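Local structure of FERM, ARHGEF and pleckstrin domain-containing protein 2 (6D2K) at residues T35-W38 against K39-L43; L126-S129 against H130-S134; K159-E162 against K163-F167. The protein activates RAC1 as a guanine nucleotide exchange factor and takes part in semaphorin responses and actin remodelling, this chain being its FERM domain. All coordinates share one frame; numbering follows the deposited sequence.

Interaction 1. Residues T35-W38 against K39-L43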
# COMPACT_ATOMS: atom_id res chain seq x y z
N THR A 35 6.65 -14.91 8.35
CA THR A 35 7.99 -15.06 8.91
C THR A 35 9.01 -15.70 7.94
O THR A 35 10.17 -15.30 7.92
CB THR A 35 7.95 -15.83 10.25
OG1 THR A 35 7.25 -15.05 11.23
CG2 THR A 35 9.36 -16.11 10.74
N GLN A 36 8.59 -16.68 7.14
CA GLN A 36 9.49 -17.22 6.13
C GLN A 36 9.88 -16.13 5.14
O GLN A 36 11.03 -16.06 4.71
CB GLN A 36 8.87 -18.43 5.41
CG GLN A 36 8.73 -19.67 6.28
CD GLN A 36 8.39 -20.94 5.50
OE1 GLN A 36 8.40 -20.94 4.26
NE2 GLN A 36 8.09 -22.02 6.21
N VAL A 37 8.93 -15.26 4.81
CA VAL A 37 9.23 -14.19 3.87
C VAL A 37 10.17 -13.17 4.49
O VAL A 37 11.12 -12.73 3.84
CB VAL A 37 7.97 -13.48 3.36
CG1 VAL A 37 8.36 -12.29 2.50
CG2 VAL A 37 7.10 -14.45 2.57
N TRP A 38 9.92 -12.80 5.74
CA TRP A 38 10.78 -11.83 6.42
C TRP A 38 12.21 -12.37 6.54
O TRP A 38 13.17 -11.61 6.50
CB TRP A 38 10.26 -11.49 7.82
CG TRP A 38 8.82 -10.99 7.92
CD1 TRP A 38 8.03 -11.01 9.03
CD2 TRP A 38 8.01 -10.43 6.87
NE1 TRP A 38 6.80 -10.49 8.75
CE2 TRP A 38 6.76 -10.13 7.43
CE3 TRP A 38 8.23 -10.16 5.52
CZ2 TRP A 38 5.71 -9.56 6.68
CZ3 TRP A 38 7.19 -9.60 4.77
CH2 TRP A 38 5.96 -9.30 5.36
N LYS A 39 12.34 -13.68 6.69
CA LYS A 39 13.65 -14.32 6.78
C LYS A 39 14.35 -14.34 5.43
O LYS A 39 15.54 -14.04 5.34
CB LYS A 39 13.51 -15.76 7.28
CG LYS A 39 13.33 -15.89 8.78
CD LYS A 39 13.90 -17.22 9.27
CE LYS A 39 14.10 -18.22 8.13
NZ LYS A 39 15.36 -17.99 7.36
N HIS A 40 13.62 -14.74 4.39
CA HIS A 40 14.17 -14.73 3.05
C HIS A 40 14.73 -13.35 2.73
O HIS A 40 15.76 -13.24 2.07
CB HIS A 40 13.12 -15.14 2.02
CG HIS A 40 13.55 -14.91 0.61
ND1 HIS A 40 14.40 -15.78 -0.05
CD2 HIS A 40 13.27 -13.91 -0.26
CE1 HIS A 40 14.61 -15.32 -1.27
NE2 HIS A 40 13.94 -14.20 -1.42
N LEU A 41 14.05 -12.31 3.21
CA LEU A 41 14.43 -10.93 2.89
C LEU A 41 15.38 -10.31 3.90
O LEU A 41 15.98 -9.27 3.63
CB LEU A 41 13.19 -10.03 2.77
CG LEU A 41 12.24 -10.39 1.63
CD1 LEU A 41 10.99 -9.48 1.65
CD2 LEU A 41 12.94 -10.33 0.28
N ASN A 42 15.50 -10.93 5.06
CA ASN A 42 16.19 -10.32 6.18
C ASN A 42 15.61 -8.93 6.44
O ASN A 42 16.32 -7.93 6.50
CB ASN A 42 17.69 -10.26 5.90
CG ASN A 42 18.31 -11.65 5.81
OD1 ASN A 42 18.13 -12.47 6.70
ND2 ASN A 42 19.04 -11.91 4.73
N LEU A 43 14.28 -8.90 6.56
CA LEU A 43 13.54 -7.67 6.78
C LEU A 43 13.30 -7.41 8.27
O LEU A 43 12.39 -7.97 8.87
CB LEU A 43 12.20 -7.75 6.04
CG LEU A 43 11.27 -6.53 6.13
CD1 LEU A 43 12.02 -5.28 5.66
CD2 LEU A 43 10.01 -6.76 5.31

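Interaction 2. Residues L126-S129 against H130-S134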
# COMPACT_ATOMS: atom_id res chain seq x y z
N LEU A 126 9.79 13.69 -11.99
CA LEU A 126 10.87 13.82 -11.01
C LEU A 126 11.03 12.54 -10.18
O LEU A 126 12.15 12.07 -9.97
CB LEU A 126 10.61 15.03 -10.11
CG LEU A 126 11.67 15.31 -9.04
CD1 LEU A 126 13.04 15.56 -9.70
CD2 LEU A 126 11.22 16.49 -8.17
N LEU A 127 9.93 11.98 -9.69
CA LEU A 127 10.00 10.70 -8.98
C LEU A 127 10.68 9.63 -9.82
O LEU A 127 11.58 8.93 -9.33
CB LEU A 127 8.58 10.22 -8.61
CG LEU A 127 7.98 10.86 -7.38
CD1 LEU A 127 6.48 10.54 -7.29
CD2 LEU A 127 8.69 10.38 -6.12
N ILE A 128 10.24 9.47 -11.06
CA ILE A 128 10.81 8.45 -11.93
C ILE A 128 12.30 8.72 -12.16
O ILE A 128 13.09 7.78 -12.18
CB ILE A 128 10.07 8.36 -13.27
CG1 ILE A 128 8.61 7.98 -13.02
CG2 ILE A 128 10.74 7.34 -14.20
CD1 ILE A 128 7.73 8.11 -14.25
N SER A 129 12.68 9.99 -12.28
CA SER A 129 14.10 10.30 -12.52
C SER A 129 14.99 9.84 -11.36
O SER A 129 16.13 9.41 -11.57
CB SER A 129 14.30 11.79 -12.82
OG SER A 129 14.16 12.60 -11.66
N HIS A 130 14.48 9.94 -10.14
CA HIS A 130 15.22 9.43 -8.97
C HIS A 130 15.23 7.91 -8.94
O HIS A 130 16.24 7.30 -8.57
CB HIS A 130 14.67 10.01 -7.67
CG HIS A 130 15.12 11.41 -7.40
ND1 HIS A 130 14.28 12.49 -7.39
CD2 HIS A 130 16.37 11.90 -7.19
CE1 HIS A 130 14.98 13.59 -7.15
NE2 HIS A 130 16.25 13.25 -7.02
N LEU A 131 14.12 7.30 -9.35
CA LEU A 131 14.08 5.84 -9.44
C LEU A 131 15.10 5.34 -10.46
O LEU A 131 15.78 4.33 -10.22
CB LEU A 131 12.66 5.35 -9.79
CG LEU A 131 11.62 5.52 -8.68
CD1 LEU A 131 10.20 5.31 -9.23
CD2 LEU A 131 11.89 4.58 -7.53
N LEU A 132 15.22 6.04 -11.59
CA LEU A 132 16.27 5.72 -12.57
C LEU A 132 17.66 5.86 -11.96
O LEU A 132 18.51 5.00 -12.14
CB LEU A 132 16.16 6.60 -13.81
CG LEU A 132 14.97 6.37 -14.74
CD1 LEU A 132 15.07 7.31 -15.93
CD2 LEU A 132 14.90 4.92 -15.21
N GLN A 133 17.90 6.95 -11.23
CA GLN A 133 19.23 7.12 -10.63
C GLN A 133 19.58 5.96 -9.69
O GLN A 133 20.70 5.45 -9.70
CB GLN A 133 19.31 8.48 -9.92
CG GLN A 133 20.70 8.85 -9.38
CD GLN A 133 21.75 9.02 -10.47
OE1 GLN A 133 21.43 9.38 -11.60
NE2 GLN A 133 23.01 8.79 -10.12
N SER A 134 18.59 5.50 -8.92
CA SER A 134 18.85 4.39 -8.00
C SER A 134 19.14 3.09 -8.74
O SER A 134 19.97 2.31 -8.28
CB SER A 134 17.67 4.16 -7.04
OG SER A 134 16.57 3.54 -7.69

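Interaction 3. Residues K159-E162 against K163-F167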
# COMPACT_ATOMS: atom_id res chain seq x y z
N LYS A 159 4.94 9.98 -22.84
CA LYS A 159 4.50 11.37 -22.85
C LYS A 159 5.47 12.23 -22.04
O LYS A 159 5.70 13.40 -22.36
CB LYS A 159 3.10 11.50 -22.27
CG LYS A 159 2.64 12.93 -22.06
CD LYS A 159 1.82 13.05 -20.79
CE LYS A 159 0.58 12.18 -20.86
NZ LYS A 159 -0.51 12.84 -21.63
N SER A 160 6.04 11.63 -21.01
CA SER A 160 6.88 12.37 -20.07
C SER A 160 8.36 12.07 -20.24
O SER A 160 9.17 12.47 -19.40
CB SER A 160 6.48 12.02 -18.64
OG SER A 160 5.13 12.36 -18.38
N LEU A 161 8.72 11.37 -21.31
CA LEU A 161 10.12 10.98 -21.50
C LEU A 161 11.08 12.16 -21.41
O LEU A 161 12.08 12.09 -20.70
CB LEU A 161 10.31 10.24 -22.83
CG LEU A 161 11.07 8.92 -22.68
CD1 LEU A 161 12.47 9.18 -22.16
CD2 LEU A 161 10.32 7.99 -21.76
N GLU A 162 10.79 13.25 -22.11
CA GLU A 162 11.69 14.40 -22.09
C GLU A 162 11.88 14.96 -20.69
O GLU A 162 13.00 15.25 -20.28
CB GLU A 162 11.21 15.49 -23.05
CG GLU A 162 11.08 15.03 -24.49
CD GLU A 162 12.39 14.52 -25.07
OE1 GLU A 162 12.34 13.66 -25.98
OE2 GLU A 162 13.47 14.96 -24.62
N LYS A 163 10.80 15.11 -19.94
CA LYS A 163 10.91 15.62 -18.58
C LYS A 163 11.73 14.67 -17.71
O LYS A 163 12.54 15.11 -16.89
CB LYS A 163 9.54 15.82 -17.94
CG LYS A 163 8.70 16.93 -18.55
CD LYS A 163 7.31 16.96 -17.92
CE LYS A 163 6.40 17.95 -18.62
NZ LYS A 163 6.86 19.36 -18.43
N ILE A 164 11.51 13.37 -17.87
CA ILE A 164 12.20 12.37 -17.06
C ILE A 164 13.72 12.45 -17.27
O ILE A 164 14.49 12.47 -16.31
CB ILE A 164 11.72 10.94 -17.39
CG1 ILE A 164 10.27 10.76 -16.93
CG2 ILE A 164 12.63 9.93 -16.71
CD1 ILE A 164 9.59 9.51 -17.49
N LEU A 165 14.13 12.51 -18.54
CA LEU A 165 15.53 12.61 -18.93
C LEU A 165 16.16 13.90 -18.42
O LEU A 165 17.28 13.91 -17.91
CB LEU A 165 15.64 12.59 -20.46
CG LEU A 165 15.88 11.27 -21.21
CD1 LEU A 165 15.53 10.05 -20.37
CD2 LEU A 165 15.12 11.28 -22.53
N ASP A 166 15.42 14.99 -18.58
CA ASP A 166 15.85 16.31 -18.11
C ASP A 166 16.15 16.32 -16.61
O ASP A 166 17.19 16.82 -16.18
CB ASP A 166 14.76 17.33 -18.47
CG ASP A 166 15.05 18.73 -17.94
OD1 ASP A 166 14.31 19.66 -18.33
OD2 ASP A 166 15.99 18.91 -17.15
N PHE A 167 15.25 15.78 -15.81
CA PHE A 167 15.46 15.72 -14.36
C PHE A 167 16.60 14.76 -14.00
O PHE A 167 17.39 15.04 -13.10
CB PHE A 167 14.18 15.28 -13.63
CG PHE A 167 13.12 16.34 -13.51
CD1 PHE A 167 13.40 17.55 -12.91
CD2 PHE A 167 11.83 16.10 -13.95
CE1 PHE A 167 12.43 18.54 -12.80
CE2 PHE A 167 10.85 17.06 -13.84
CZ PHE A 167 11.15 18.29 -13.25
O HOH W 1 8.11 15.07 -21.24

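Interaction 1. Residues T35-W38 against K39-L43
Leu43 N gives its hydrogen to the carbonyl of Trp38 over 2.9 Å from N to O, in the plane of that carbonyl and nearly straight at the hydrogen (167°). With the weaker bond from Asn42 N to Lys39 O, it forms the Schellman motif that ends helix 30-41, and the positive phi of Asn42 turns the chain. Upstream run the i+4 bonds of the last turn: His40 N reaches Gln36 O at 2.9 Å, and Lys39 N and Leu41 N use the carbonyls of Thr35 and Val37. The reversal brings Leu43 back beside Trp38. The two side chains lie next to each other and point the same way, with Leu43 CD2 3.8 Å from CE3 of the indole and a little farther from CZ3, an oblique approach by one methyl. With CG anti to the backbone N (chi1 -179°), the leucine side chain is directed along the indole. Val37 and Leu41 make a second pair one turn apart, their methyls CG1 and CD1 3.9 Å from each other. Phe49 of strand 49-54 touches both Trp38 and Leu43, while Leu51 and Phe22 receive Val37; Tyr99 and Leu103 of helix 98-113, in the central domain, also cover Leu43. Thr35 OG1 is hydrogen-bonded to Gln31 NE2 one turn earlier. The motif thus pairs a backbone bond with an apolar contact across the helix end: the turn satisfies the Trp38 carbonyl and places a buried leucine between the sheet of the ubiquitin-like N-terminal lobe and helix 98-113 of the central lobe.

Interaction 2. Residues L126-S129 against H130-S134
Leu126 O takes two hydrogen bonds, one from the hydroxyl of Ser129 at 2.7 Å from OG and one from the amide of His130 at 3.2 Å from N. The hydroxyl comes in at a C=O...OG angle of 120°, whereas the amide lies more nearly ahead of the carbonyl at 157°. Ser129 OG sits between its own N and carbonyl carbon (chi1 74°), which folds it back onto the preceding turn; the same oxygen is also hydrogen-bonded to His171 NE2, tying helix 121-136 to the chain beyond helix 161-168. The shortest backbone bond joins Leu132 N to Ile128 O at 2.8 Å. Around this polar core, Leu126 and the His130 ring run alongside each other in the same direction, the leucine meeting the ring through its CD1 methyl. His130 is stacked on the ring of His171. On another face the branch methyl CG2 of Ile128 lies loosely, 4.4 Å from Leu132 CG, and Tyr153 touches both residues. The buried Gln133 amide is held through NE2 by Asp138 OD1 and the carbonyl of Gln174. Most of this part of helix 121-136 is buried in the helical central lobe of the FERM domain: helix 176-187 meets Leu126, Leu127, His130 and Gln133, helix 161-168 covers Leu126, Ser129 and Leu132, and Leu132 also packs on helix 141-150.

Interaction 3. Residues K159-E162 against K163-F167
Leu161 and Leu165 meet through their methyls, CD1 of the first lying 3.4 Å from CD2 of the second, tighter than usual for two carbons, and the side chains cross obliquely. Both leucines have unusual first torsions, -130° for Leu161 and -93° for Leu165; strain or an imperfect fit of either side chain is possible, and the exact closeness is doubtful. Replacing Leu165 by an alanine is likely to open a gap beside the Leu161 CD1 methyl and lose contact with the Arg145 and Asp144 side chains. One residue away, Ile164 lays its CG1 arm over the preceding turn, 3.2 Å from Ser160 O, and its CD1 approaches Ser160 CB. That carbonyl is already bonded to Ile164 N at 2.9 Å, and Leu165 N and Asp166 N continue the series to the carbonyls of Leu161 and Glu162. At the N-terminal end, where Ser160 holds the N-cap position but its side chain makes no capping bond, a water accepts from Lys163 N at 3.0 Å and donates to Lys159 O. Farther out, Arg145 of helix 141-150 touches both leucines and forms a salt bridge with Glu162 OE1, while Ile164 leans on Leu132 of helix 121-136. Chemically, this first turn of helix 161-168 joins an apolar leucine pair to a charged link on the same neighbouring helix, and water serves a first-turn amide in place of a capping side chain.

Interactions 2 and 3 belong to one helical bundle, the central lobe of the FERM domain, with centres about 11 Å apart; Leu132 packs on Ile164, and Ser129 OG comes within 3.3 Å of Phe167 CB. Interaction 1 stands apart in the N-terminal lobe, its nearest atoms about 16 Å from interaction 2 and about 26 Å from interaction 3. Interaction 2 is the buried one, lying mid-helix, and the polar atoms of its Ser129 and Gln133 side chains find partners within the lobe. The other two are partly buried and lie at helix ends: interaction 1 closes a helix by turning the backbone, whereas interaction 3 opens one with a bridging water.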